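Local coordinates for (2Z,6E)-hedycaryol synthase (Kitasatospora setae, PDB 4MC3), which catalyses the magnesium-dependent 1,11-cyclization of (2E,6E)-farnesyl diphosphate, with addition of water, to (2Z,6E)-hedycaryol and diphosphate, at residues F4-F9 / V220-V226; E156-N160 / Y234-A238; C203-L209 / Q270-L275. Residues are numbered along the deposited sequence.

In the fold
The chain is mainly helical, without strands, with the fold of a class I terpene cyclase. Its N-terminal residues 4-9, ahead of helix 21-35, pack on the C-terminal end of helix 204-225, so contact 1 closes a loop of 210 residues. Contact 2 joins residues 156-160 of helix 136-160 to residues 234-238, which lead into helix 238-246, closing a loop of 73. Contact 3 pairs the start of helix 204-225 with helix 250-282, closing one of 60. Along the chain each contact crosses the other two. Contacts 1 and 2 touch through Asp222, which meets Asn237 and Ala238 in probable hydrogen bonds; contacts 1 and 3 lie at the two ends of helix 204-225, their nearest atoms about 13 Å apart.

Contact 1: F4-F9 / V220-V226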
ATOM      1  N   PHE A   4       1.048  10.503  25.310  1.00 74.41           N
ATOM      2  CA  PHE A   4       0.050   9.396  25.336  1.00 64.98           C
ATOM      3  C   PHE A   4       0.742   8.031  25.308  1.00 60.75           C
ATOM      4  O   PHE A   4       1.885   7.918  24.848  1.00 65.07           O
ATOM      5  CB  PHE A   4      -0.949   9.544  24.170  1.00 61.86           C
ATOM      6  CG  PHE A   4      -0.420   9.087  22.832  1.00 54.06           C
ATOM      7  CD1 PHE A   4      -0.546   7.757  22.435  1.00 48.69           C
ATOM      8  CD2 PHE A   4       0.184   9.978  21.962  1.00 48.98           C
ATOM      9  CE1 PHE A   4      -0.068   7.330  21.204  1.00 55.94           C
ATOM     10  CE2 PHE A   4       0.667   9.555  20.725  1.00 52.43           C
ATOM     11  CZ  PHE A   4       0.539   8.233  20.339  1.00 45.64           C
ATOM     12  N   GLU A   5       0.046   6.999  25.788  1.00 55.76           N
ATOM     13  CA  GLU A   5       0.561   5.631  25.783  1.00 58.28           C
ATOM     14  C   GLU A   5       0.112   4.898  24.521  1.00 58.22           C
ATOM     15  O   GLU A   5      -1.075   4.656  24.319  1.00 57.26           O
ATOM     16  CB  GLU A   5       0.064   4.870  27.008  1.00 71.71           C
ATOM     17  CG  GLU A   5       0.563   5.448  28.321  1.00 87.15           C
ATOM     18  CD  GLU A   5      -0.071   4.789  29.527  1.00 87.04           C
ATOM     19  OE1 GLU A   5      -0.333   3.566  29.480  1.00103.34           O
ATOM     20  OE2 GLU A   5      -0.302   5.499  30.528  1.00 89.95           O
ATOM     21  N   ILE A   6       1.079   4.563  23.677  1.00 51.94           N
ATOM     22  CA  ILE A   6       0.835   3.814  22.452  1.00 46.89           C
ATOM     23  C   ILE A   6       0.191   2.482  22.791  1.00 49.80           C
ATOM     24  O   ILE A   6       0.724   1.755  23.604  1.00 53.12           O
ATOM     25  CB  ILE A   6       2.164   3.521  21.719  1.00 63.25           C
ATOM     26  CG1 ILE A   6       2.750   4.802  21.121  1.00 70.13           C
ATOM     27  CG2 ILE A   6       1.981   2.467  20.628  1.00 69.02           C
ATOM     28  CD1 ILE A   6       2.119   5.220  19.811  1.00 73.46           C
ATOM     29  N   PRO A   7      -0.941   2.143  22.153  1.00 51.02           N
ATOM     30  CA  PRO A   7      -1.545   0.837  22.427  1.00 49.87           C
ATOM     31  C   PRO A   7      -0.573  -0.335  22.196  1.00 48.86           C
ATOM     32  O   PRO A   7       0.378  -0.228  21.417  1.00 42.64           O
ATOM     33  CB  PRO A   7      -2.721   0.770  21.445  1.00 46.04           C
ATOM     34  CG  PRO A   7      -3.046   2.196  21.153  1.00 50.61           C
ATOM     35  CD  PRO A   7      -1.728   2.916  21.170  1.00 45.61           C
ATOM     36  N   ASP A   8      -0.812  -1.438  22.890  1.00 50.32           N
ATOM     37  CA  ASP A   8       0.023  -2.628  22.744  1.00 58.27           C
ATOM     38  C   ASP A   8      -0.617  -3.453  21.655  1.00 48.40           C
ATOM     39  O   ASP A   8      -1.271  -4.446  21.917  1.00 57.53           O
ATOM     40  CB  ASP A   8       0.122  -3.426  24.062  1.00 69.20           C
ATOM     41  CG  ASP A   8       1.278  -2.973  24.930  1.00 82.30           C
ATOM     42  OD1 ASP A   8       2.442  -3.214  24.532  1.00 94.70           O
ATOM     43  OD2 ASP A   8       1.023  -2.384  26.007  1.00 86.21           O
ATOM     44  N   PHE A   9      -0.433  -3.024  20.416  1.00 42.96           N
ATOM     45  CA  PHE A   9      -1.143  -3.635  19.302  1.00 37.36           C
ATOM     46  C   PHE A   9      -0.668  -5.047  19.192  1.00 38.32           C
ATOM     47  O   PHE A   9       0.537  -5.283  19.246  1.00 43.06           O
ATOM     48  CB  PHE A   9      -0.811  -2.935  17.983  1.00 38.83           C
ATOM     49  CG  PHE A   9      -1.321  -1.528  17.880  1.00 33.29           C
ATOM     50  CD1 PHE A   9      -2.683  -1.268  17.840  1.00 31.83           C
ATOM     51  CD2 PHE A   9      -0.435  -0.456  17.759  1.00 35.72           C
ATOM     52  CE1 PHE A   9      -3.150   0.036  17.693  1.00 32.11           C
ATOM     53  CE2 PHE A   9      -0.907   0.840  17.619  1.00 32.74           C
ATOM     54  CZ  PHE A   9      -2.267   1.079  17.575  1.00 33.02           C
ATOM     55  N   VAL A 220      -2.765   2.006  12.249  1.00 22.59           N
ATOM     56  CA  VAL A 220      -1.592   1.824  13.122  1.00 22.90           C
ATOM     57  C   VAL A 220      -0.557   2.894  12.759  1.00 24.02           C
ATOM     58  O   VAL A 220       0.003   3.549  13.659  1.00 26.72           O
ATOM     59  CB  VAL A 220      -1.039   0.384  13.015  1.00 24.53           C
ATOM     60  CG1 VAL A 220       0.371   0.279  13.610  1.00 28.68           C
ATOM     61  CG2 VAL A 220      -2.031  -0.554  13.649  1.00 26.27           C
ATOM     62  N   ASN A 221      -0.287   3.087  11.464  1.00 22.68           N
ATOM     63  CA  ASN A 221       0.597   4.169  10.966  1.00 21.26           C
ATOM     64  C   ASN A 221       0.162   5.528  11.532  1.00 25.09           C
ATOM     65  O   ASN A 221       0.999   6.276  12.002  1.00 27.37           O
ATOM     66  CB  ASN A 221       0.708   4.184   9.429  1.00 23.73           C
ATOM     67  CG  ASN A 221       1.524   5.351   8.878  1.00 38.37           C
ATOM     68  OD1 ASN A 221       1.009   6.461   8.712  1.00 45.89           O
ATOM     69  ND2 ASN A 221       2.789   5.095   8.537  1.00 41.56           N
ATOM     70  N   ASP A 222      -1.134   5.818  11.540  1.00 23.06           N
ATOM     71  CA  ASP A 222      -1.640   7.102  12.007  1.00 24.56           C
ATOM     72  C   ASP A 222      -1.266   7.299  13.485  1.00 26.13           C
ATOM     73  O   ASP A 222      -0.870   8.390  13.893  1.00 27.82           O
ATOM     74  CB  ASP A 222      -3.163   7.217  11.838  1.00 23.31           C
ATOM     75  CG  ASP A 222      -3.616   7.480  10.432  1.00 24.49           C
ATOM     76  OD1 ASP A 222      -2.815   7.508   9.481  1.00 22.56           O
ATOM     77  OD2 ASP A 222      -4.857   7.668  10.263  1.00 25.03           O
ATOM     78  N   VAL A 223      -1.427   6.257  14.282  1.00 24.80           N
ATOM     79  CA  VAL A 223      -1.122   6.348  15.711  1.00 25.52           C
ATOM     80  C   VAL A 223       0.365   6.627  15.948  1.00 30.25           C
ATOM     81  O   VAL A 223       0.722   7.482  16.784  1.00 32.42           O
ATOM     82  CB  VAL A 223      -1.588   5.098  16.476  1.00 26.78           C
ATOM     83  CG1 VAL A 223      -1.088   5.092  17.917  1.00 28.98           C
ATOM     84  CG2 VAL A 223      -3.115   4.974  16.441  1.00 25.04           C
ATOM     85  N   PHE A 224       1.216   5.901  15.235  1.00 28.53           N
ATOM     86  CA  PHE A 224       2.681   6.145  15.282  1.00 31.33           C
ATOM     87  C   PHE A 224       3.150   7.471  14.668  1.00 33.61           C
ATOM     88  O   PHE A 224       4.254   7.909  14.955  1.00 43.95           O
ATOM     89  CB  PHE A 224       3.476   4.968  14.699  1.00 31.50           C
ATOM     90  CG  PHE A 224       3.520   3.757  15.606  1.00 39.02           C
ATOM     91  CD1 PHE A 224       2.709   2.654  15.398  1.00 34.77           C
ATOM     92  CD2 PHE A 224       4.404   3.726  16.687  1.00 47.78           C
ATOM     93  CE1 PHE A 224       2.759   1.541  16.242  1.00 43.77           C
ATOM     94  CE2 PHE A 224       4.455   2.624  17.539  1.00 55.01           C
ATOM     95  CZ  PHE A 224       3.626   1.533  17.316  1.00 52.06           C
ATOM     96  N   SER A 225       2.314   8.094  13.840  1.00 30.84           N
ATOM     97  CA  SER A 225       2.614   9.306  13.109  1.00 32.85           C
ATOM     98  C   SER A 225       2.143  10.570  13.813  1.00 41.78           C
ATOM     99  O   SER A 225       2.591  11.664  13.464  1.00 44.73           O
ATOM    100  CB  SER A 225       1.911   9.263  11.737  1.00 37.10           C
ATOM    101  OG  SER A 225       2.596   8.428  10.855  1.00 55.59           O
ATOM    102  N   VAL A 226       1.242  10.444  14.782  1.00 36.54           N
ATOM    103  CA  VAL A 226       0.500  11.630  15.261  1.00 41.48           C
ATOM    104  C   VAL A 226       1.361  12.452  16.192  1.00 60.40           C
ATOM    105  O   VAL A 226       1.689  13.584  15.865  1.00 72.66           O
ATOM    106  CB  VAL A 226      -0.845  11.239  15.914  1.00 37.96           C
ATOM    107  CG1 VAL A 226      -0.645  10.642  17.288  1.00 40.89           C
ATOM    108  CG2 VAL A 226      -1.800  12.417  15.956  1.00 38.47           C
TER
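Residues 4-9 form an irregular N-terminal segment lying against the last turns of helix 204-225. The segments run in opposite senses: Ile6 sits nearest Val223, with 7.5 Å between their CA atoms, and Phe9 nearest Val220, with 8.3 Å between theirs. An inverse gamma turn centred on Asp8 shapes the way into Phe9. No hydrogen bond joins the segments, and 345 Å² is buried between them.

Val223 stands at the middle. Val223 CG1 meets Ile6 CD1 at 3.7 Å and Pro7 CD at 4.0 Å, while Val223 CG2 lies 4.1 Å from Phe9 CZ, at the edge of that ring. Phe9 also makes a CH-pi contact: Val220 CG2 sits 4.1 Å from the centroid of the Phe9 ring, almost on the ring normal. Phe224 extends the patch, its CZ 3.8 Å from Ile6 CG2 and its CE1 4.0 Å from Phe9 CE2. At the far end Phe4 CE2 packs on Val226 CG1 at 3.8 Å. Helix 250-282 flanks the contact through Val254 and Val257.

The helix segment carries most of the NXXXSXXXE motif, whose Asn221 and Ser225 bind magnesium in related enzymes. Asn221 also touches the bound nerolidol, and Asp222 forms a salt bridge with Arg175. These three polar residues make no contact with residues 4-9. The helix is therefore two-sided: an apolar side takes the N-terminal segment through apolar and CH-pi packing, without a hydrogen bond, while Asn221, Asp222 and Ser225 are left to other partners.

Contact 2: E156-N160 / Y234-A238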
ATOM      1  N   GLU A 156      -6.425  15.500  -0.678  1.00 25.85           N
ATOM      2  CA  GLU A 156      -6.125  16.064   0.612  1.00 31.85           C
ATOM      3  C   GLU A 156      -5.813  17.554   0.505  1.00 34.23           C
ATOM      4  O   GLU A 156      -6.232  18.322   1.369  1.00 30.89           O
ATOM      5  CB  GLU A 156      -5.036  15.216   1.292  1.00 34.67           C
ATOM      6  CG  GLU A 156      -5.605  13.801   1.539  1.00 37.27           C
ATOM      7  CD  GLU A 156      -4.861  12.948   2.546  1.00 42.39           C
ATOM      8  OE1 GLU A 156      -3.642  13.222   2.719  1.00 42.64           O
ATOM      9  OE2 GLU A 156      -5.508  11.996   3.148  1.00 41.11           O
ATOM     10  N   ALA A 157      -5.164  17.994  -0.583  1.00 27.19           N
ATOM     11  CA  ALA A 157      -4.858  19.415  -0.738  1.00 29.30           C
ATOM     12  C   ALA A 157      -6.174  20.207  -0.904  1.00 30.03           C
ATOM     13  O   ALA A 157      -6.299  21.315  -0.394  1.00 33.67           O
ATOM     14  CB  ALA A 157      -3.915  19.636  -1.909  1.00 30.23           C
ATOM     15  N   GLY A 158      -7.149  19.618  -1.587  1.00 28.24           N
ATOM     16  CA  GLY A 158      -8.481  20.245  -1.804  1.00 33.95           C
ATOM     17  C   GLY A 158      -9.222  20.431  -0.500  1.00 33.92           C
ATOM     18  O   GLY A 158      -9.773  21.494  -0.227  1.00 34.73           O
ATOM     19  N   LEU A 159      -9.236  19.377   0.302  1.00 31.46           N
ATOM     20  CA  LEU A 159      -9.800  19.407   1.646  1.00 29.68           C
ATOM     21  C   LEU A 159      -9.162  20.430   2.565  1.00 32.97           C
ATOM     22  O   LEU A 159      -9.866  21.045   3.390  1.00 35.01           O
ATOM     23  CB  LEU A 159      -9.737  18.006   2.279  1.00 30.72           C
ATOM     24  CG  LEU A 159     -10.754  17.044   1.635  1.00 33.15           C
ATOM     25  CD1 LEU A 159     -10.540  15.628   2.104  1.00 33.85           C
ATOM     26  CD2 LEU A 159     -12.220  17.436   1.851  1.00 45.75           C
ATOM     27  N   ASN A 160      -7.862  20.634   2.428  1.00 35.08           N
ATOM     28  CA  ASN A 160      -7.164  21.663   3.195  1.00 35.12           C
ATOM     29  C   ASN A 160      -7.682  23.087   2.938  1.00 42.21           C
ATOM     30  O   ASN A 160      -7.576  23.948   3.816  1.00 36.11           O
ATOM     31  CB  ASN A 160      -5.683  21.629   2.890  1.00 39.68           C
ATOM     32  CG  ASN A 160      -5.003  20.420   3.475  1.00 45.82           C
ATOM     33  OD1 ASN A 160      -5.536  19.759   4.379  1.00 41.92           O
ATOM     34  ND2 ASN A 160      -3.817  20.117   2.959  1.00 47.75           N
ATOM     35  N   TYR A 234      -0.171  18.578   9.651  1.00 71.59           N
ATOM     36  CA  TYR A 234      -0.886  17.551   8.887  1.00 73.00           C
ATOM     37  C   TYR A 234      -2.138  17.067   9.633  1.00 68.84           C
ATOM     38  O   TYR A 234      -2.070  16.503  10.733  1.00 74.37           O
ATOM     39  CB  TYR A 234       0.044  16.380   8.570  1.00 65.12           C
ATOM     40  CG  TYR A 234      -0.458  15.420   7.508  1.00 70.17           C
ATOM     41  CD1 TYR A 234      -0.611  15.827   6.177  1.00 72.09           C
ATOM     42  CD2 TYR A 234      -0.739  14.087   7.825  1.00 61.55           C
ATOM     43  CE1 TYR A 234      -1.055  14.941   5.197  1.00 64.44           C
ATOM     44  CE2 TYR A 234      -1.179  13.195   6.853  1.00 58.43           C
ATOM     45  CZ  TYR A 234      -1.334  13.623   5.537  1.00 56.95           C
ATOM     46  OH  TYR A 234      -1.771  12.723   4.578  1.00 52.62           O
ATOM     47  N   GLN A 235      -3.279  17.276   8.994  1.00 58.61           N
ATOM     48  CA  GLN A 235      -4.577  17.111   9.612  1.00 52.68           C
ATOM     49  C   GLN A 235      -5.129  15.700   9.348  1.00 39.05           C
ATOM     50  O   GLN A 235      -6.077  15.250  10.024  1.00 34.89           O
ATOM     51  CB  GLN A 235      -5.515  18.183   9.016  1.00 70.01           C
ATOM     52  CG  GLN A 235      -6.570  18.756   9.953  1.00 89.05           C
ATOM     53  CD  GLN A 235      -5.999  19.393  11.217  1.00 90.14           C
ATOM     54  OE1 GLN A 235      -4.838  19.804  11.261  1.00 95.04           O
ATOM     55  NE2 GLN A 235      -6.826  19.482  12.254  1.00 90.67           N
ATOM     56  N   HIS A 236      -4.536  15.006   8.364  1.00 36.97           N
ATOM     57  CA  HIS A 236      -5.151  13.836   7.732  1.00 28.51           C
ATOM     58  C   HIS A 236      -4.665  12.606   8.450  1.00 31.30           C
ATOM     59  O   HIS A 236      -3.795  11.860   7.960  1.00 32.72           O
ATOM     60  CB  HIS A 236      -4.905  13.778   6.214  1.00 33.86           C
ATOM     61  CG  HIS A 236      -5.576  14.880   5.471  1.00 36.26           C
ATOM     62  ND1 HIS A 236      -5.031  16.139   5.361  1.00 48.39           N
ATOM     63  CD2 HIS A 236      -6.776  14.931   4.849  1.00 33.01           C
ATOM     64  CE1 HIS A 236      -5.860  16.913   4.680  1.00 35.52           C
ATOM     65  NE2 HIS A 236      -6.922  16.202   4.353  1.00 33.00           N
ATOM     66  N   ASN A 237      -5.301  12.368   9.595  1.00 30.74           N
ATOM     67  CA  ASN A 237      -4.872  11.365  10.572  1.00 26.12           C
ATOM     68  C   ASN A 237      -6.108  11.076  11.382  1.00 24.60           C
ATOM     69  O   ASN A 237      -6.761  11.986  11.883  1.00 25.85           O
ATOM     70  CB  ASN A 237      -3.741  11.916  11.418  1.00 27.96           C
ATOM     71  CG  ASN A 237      -3.178  10.920  12.408  1.00 28.34           C
ATOM     72  OD1 ASN A 237      -3.866  10.444  13.295  1.00 30.26           O
ATOM     73  ND2 ASN A 237      -1.872  10.633  12.271  1.00 28.91           N
ATOM     74  N   ALA A 238      -6.415   9.807  11.544  1.00 22.56           N
ATOM     75  CA  ALA A 238      -7.649   9.419  12.218  1.00 21.81           C
ATOM     76  C   ALA A 238      -7.660   9.912  13.668  1.00 22.37           C
ATOM     77  O   ALA A 238      -8.710  10.228  14.208  1.00 24.01           O
ATOM     78  CB  ALA A 238      -7.823   7.909  12.177  1.00 23.37           C
TER
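One hydrogen bond crosses this contact: Tyr234 OH donates to Glu156 OE1 at 2.7 Å. The other carboxylate oxygen, Glu156 OE2, is engaged in a salt bridge with Arg174 of helix 168-178, so the glutamate links three parts of the chain.

Packing centres on His236, which sits at the middle of an inverse gamma turn and whose ring lies against Glu156 and Leu159. Glu156 covers one face, its CB 3.8 Å from the centroid of the His236 ring in a CH-pi contact. Leu159 CB approaches the edge, 3.9 Å from His236 NE2.

Next along the chain, Asn237 is the N-cap of helix 238-246, its OD1 accepting from Val239 N, while its ND2 reaches Asp222 O.

Chemically, the aliphatic part of Glu156 packs on the imidazole while its carboxylate serves Tyr234 and Arg174. The contact joins the loop following the NXXXSXXXE motif to helix 136-160, beside substrate- and metal-binding residues inferred by similarity.

Contact 3: C203-L209 / Q270-L275; sequences CGPMNKL and QARQEL
Pro205 lays its ring over the backbone of Glu274 and Leu275: Pro205 CG is 3.6 Å from Glu274 O, and Pro205 CB 3.5 Å from Leu275 N. The CA atoms of Pro205 and Leu275 come within 5.1 Å. Both segments are helical, 204-209 and 270-275; their axes approach to 8.3 Å and run nearly antiparallel, with a signed crossing angle of -159°. Cys203 is the N-cap of the first helix, its SG (chi1 p) accepting a weak bond from Met206 N at 3.6 Å. Cys203 SG also packs 4.0 Å from Leu275 CD1, and Met206 CE reaches Leu275 CD2 at 3.8 Å.

One turn on from Pro205, Leu209 CB lies 3.9 Å from Ala271 CB, which is also 3.7 Å from Pro205 O; the small residue permits this closeness. Leu275 and Leu209 are both t, p rotamers. An all-t Lys208 reaches across, its NZ forming a salt bridge with Glu274 OE1 at 3.0 Å. Gln270 NE2 donates to Glu274 OE2 at 2.6 Å. Ala296 of helix 286-309 touches Leu209 and Leu275. Pro and Leu side chains around Ala271, edged by a salt bridge, join near-antiparallel neighbours of the class I terpene synthase alpha domain.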
ATOM      1  N   CYS A 203     -13.820 -10.247  -5.893  1.00 30.78           N
ATOM      2  CA  CYS A 203     -14.942 -10.847  -5.164  1.00 32.94           C
ATOM      3  C   CYS A 203     -15.171 -10.119  -3.813  1.00 31.01           C
ATOM      4  O   CYS A 203     -14.257  -9.383  -3.327  1.00 31.29           O
ATOM      5  CB  CYS A 203     -14.731 -12.351  -4.975  1.00 32.12           C
ATOM      6  SG  CYS A 203     -13.628 -12.934  -3.681  1.00 32.09           S
ATOM      7  N   GLY A 204     -16.346 -10.329  -3.220  1.00 31.00           N
ATOM      8  CA  GLY A 204     -16.720  -9.641  -1.997  1.00 30.95           C
ATOM      9  C   GLY A 204     -15.755  -9.864  -0.857  1.00 32.38           C
ATOM     10  O   GLY A 204     -15.287  -8.887  -0.244  1.00 29.39           O
ATOM     11  N   PRO A 205     -15.434 -11.142  -0.565  1.00 31.98           N
ATOM     12  CA  PRO A 205     -14.546 -11.345   0.561  1.00 30.29           C
ATOM     13  C   PRO A 205     -13.150 -10.750   0.304  1.00 27.71           C
ATOM     14  O   PRO A 205     -12.515 -10.277   1.251  1.00 26.79           O
ATOM     15  CB  PRO A 205     -14.492 -12.883   0.699  1.00 32.57           C
ATOM     16  CG  PRO A 205     -15.818 -13.356   0.169  1.00 32.58           C
ATOM     17  CD  PRO A 205     -16.188 -12.380  -0.906  1.00 36.50           C
ATOM     18  N   MET A 206     -12.655 -10.793  -0.935  1.00 25.74           N
ATOM     19  CA  MET A 206     -11.310 -10.254  -1.207  1.00 26.31           C
ATOM     20  C   MET A 206     -11.324  -8.733  -1.068  1.00 23.55           C
ATOM     21  O   MET A 206     -10.363  -8.131  -0.553  1.00 23.71           O
ATOM     22  CB  MET A 206     -10.803 -10.655  -2.569  1.00 27.40           C
ATOM     23  CG  MET A 206      -9.296 -10.473  -2.757  1.00 26.51           C
ATOM     24  SD  MET A 206      -8.377 -11.631  -1.712  1.00 27.67           S
ATOM     25  CE  MET A 206      -8.043 -12.997  -2.801  1.00 25.35           C
ATOM     26  N   ASN A 207     -12.375  -8.089  -1.533  1.00 23.51           N
ATOM     27  CA  ASN A 207     -12.478  -6.637  -1.375  1.00 25.41           C
ATOM     28  C   ASN A 207     -12.513  -6.244   0.095  1.00 24.07           C
ATOM     29  O   ASN A 207     -11.901  -5.250   0.497  1.00 23.33           O
ATOM     30  CB  ASN A 207     -13.716  -6.076  -2.115  1.00 26.52           C
ATOM     31  CG  ASN A 207     -13.627  -6.180  -3.626  1.00 28.50           C
ATOM     32  OD1 ASN A 207     -12.573  -6.288  -4.236  1.00 30.45           O
ATOM     33  ND2 ASN A 207     -14.789  -6.092  -4.250  1.00 31.63           N
ATOM     34  N   LYS A 208     -13.227  -7.018   0.904  1.00 24.68           N
ATOM     35  CA  LYS A 208     -13.376  -6.775   2.321  1.00 24.36           C
ATOM     36  C   LYS A 208     -12.047  -6.944   2.999  1.00 21.92           C
ATOM     37  O   LYS A 208     -11.670  -6.165   3.918  1.00 22.35           O
ATOM     38  CB  LYS A 208     -14.419  -7.737   2.882  1.00 27.30           C
ATOM     39  CG  LYS A 208     -14.704  -7.663   4.390  1.00 31.42           C
ATOM     40  CD  LYS A 208     -15.840  -8.638   4.707  1.00 32.68           C
ATOM     41  CE  LYS A 208     -16.062  -8.792   6.199  1.00 36.46           C
ATOM     42  NZ  LYS A 208     -17.274  -9.606   6.526  1.00 38.19           N
ATOM     43  N   LEU A 209     -11.335  -8.002   2.615  1.00 22.94           N
ATOM     44  CA  LEU A 209      -9.989  -8.261   3.163  1.00 22.52           C
ATOM     45  C   LEU A 209      -9.011  -7.137   2.821  1.00 18.79           C
ATOM     46  O   LEU A 209      -8.234  -6.701   3.703  1.00 22.11           O
ATOM     47  CB  LEU A 209      -9.463  -9.602   2.575  1.00 24.66           C
ATOM     48  CG  LEU A 209      -8.038 -10.020   2.974  1.00 25.36           C
ATOM     49  CD1 LEU A 209      -7.885 -10.187   4.463  1.00 26.30           C
ATOM     50  CD2 LEU A 209      -7.669 -11.303   2.239  1.00 29.39           C
ATOM     51  N   GLN A 270     -12.458 -12.539   9.655  1.00 29.65           N
ATOM     52  CA  GLN A 270     -13.737 -12.935   9.052  1.00 31.66           C
ATOM     53  C   GLN A 270     -13.649 -13.068   7.542  1.00 33.64           C
ATOM     54  O   GLN A 270     -14.128 -14.039   6.980  1.00 36.48           O
ATOM     55  CB  GLN A 270     -14.842 -11.936   9.413  1.00 38.52           C
ATOM     56  CG  GLN A 270     -16.251 -12.417   9.043  1.00 54.89           C
ATOM     57  CD  GLN A 270     -17.357 -11.379   9.284  1.00 68.42           C
ATOM     58  OE1 GLN A 270     -17.172 -10.386   9.988  1.00 72.50           O
ATOM     59  NE2 GLN A 270     -18.522 -11.618   8.686  1.00 81.05           N
ATOM     60  N   ALA A 271     -13.042 -12.078   6.869  1.00 29.60           N
ATOM     61  CA  ALA A 271     -12.979 -12.087   5.418  1.00 29.39           C
ATOM     62  C   ALA A 271     -12.193 -13.290   4.876  1.00 25.31           C
ATOM     63  O   ALA A 271     -12.457 -13.781   3.764  1.00 31.70           O
ATOM     64  CB  ALA A 271     -12.357 -10.813   4.886  1.00 28.32           C
ATOM     65  N   ARG A 272     -11.132 -13.664   5.594  1.00 27.93           N
ATOM     66  CA  ARG A 272     -10.350 -14.838   5.187  1.00 29.47           C
ATOM     67  C   ARG A 272     -11.196 -16.099   5.168  1.00 32.40           C
ATOM     68  O   ARG A 272     -11.116 -16.885   4.236  1.00 32.54           O
ATOM     69  CB  ARG A 272      -9.128 -15.034   6.069  1.00 33.70           C
ATOM     70  CG  ARG A 272      -8.054 -13.987   5.768  1.00 31.73           C
ATOM     71  CD  ARG A 272      -6.787 -14.258   6.572  1.00 38.56           C
ATOM     72  NE  ARG A 272      -6.046 -15.388   6.003  1.00 38.55           N
ATOM     73  CZ  ARG A 272      -4.959 -15.932   6.545  1.00 35.44           C
ATOM     74  NH1 ARG A 272      -4.466 -15.487   7.705  1.00 40.41           N
ATOM     75  NH2 ARG A 272      -4.367 -16.945   5.937  1.00 41.16           N
ATOM     76  N   GLN A 273     -12.034 -16.252   6.187  1.00 30.82           N
ATOM     77  CA  GLN A 273     -12.942 -17.402   6.248  1.00 32.81           C
ATOM     78  C   GLN A 273     -13.935 -17.355   5.110  1.00 35.15           C
ATOM     79  O   GLN A 273     -14.208 -18.367   4.450  1.00 41.54           O
ATOM     80  CB  GLN A 273     -13.653 -17.436   7.609  1.00 40.69           C
ATOM     81  CG  GLN A 273     -12.719 -17.871   8.728  1.00 52.40           C
ATOM     82  CD  GLN A 273     -11.836 -19.074   8.344  1.00 68.61           C
ATOM     83  OE1 GLN A 273     -12.337 -20.190   8.158  1.00 68.73           O
ATOM     84  NE2 GLN A 273     -10.518 -18.843   8.216  1.00 69.78           N
ATOM     85  N   GLU A 274     -14.496 -16.172   4.890  1.00 32.41           N
ATOM     86  CA  GLU A 274     -15.474 -15.954   3.848  1.00 33.01           C
ATOM     87  C   GLU A 274     -14.868 -16.190   2.465  1.00 34.29           C
ATOM     88  O   GLU A 274     -15.533 -16.680   1.546  1.00 35.26           O
ATOM     89  CB  GLU A 274     -16.078 -14.552   3.980  1.00 38.29           C
ATOM     90  CG  GLU A 274     -16.983 -14.414   5.210  1.00 38.45           C
ATOM     91  CD  GLU A 274     -17.408 -12.990   5.501  1.00 44.53           C
ATOM     92  OE1 GLU A 274     -16.923 -12.041   4.844  1.00 49.52           O
ATOM     93  OE2 GLU A 274     -18.231 -12.813   6.418  1.00 50.32           O
ATOM     94  N   LEU A 275     -13.584 -15.876   2.315  1.00 31.20           N
ATOM     95  CA  LEU A 275     -12.934 -16.110   1.051  1.00 31.07           C
ATOM     96  C   LEU A 275     -12.862 -17.594   0.710  1.00 30.53           C
ATOM     97  O   LEU A 275     -13.106 -17.993  -0.421  1.00 34.02           O
ATOM     98  CB  LEU A 275     -11.531 -15.509   1.085  1.00 30.33           C
ATOM     99  CG  LEU A 275     -10.639 -15.745  -0.109  1.00 29.94           C
ATOM    100  CD1 LEU A 275     -11.202 -15.194  -1.419  1.00 32.58           C
ATOM    101  CD2 LEU A 275      -9.242 -15.162   0.146  1.00 29.42           C
TER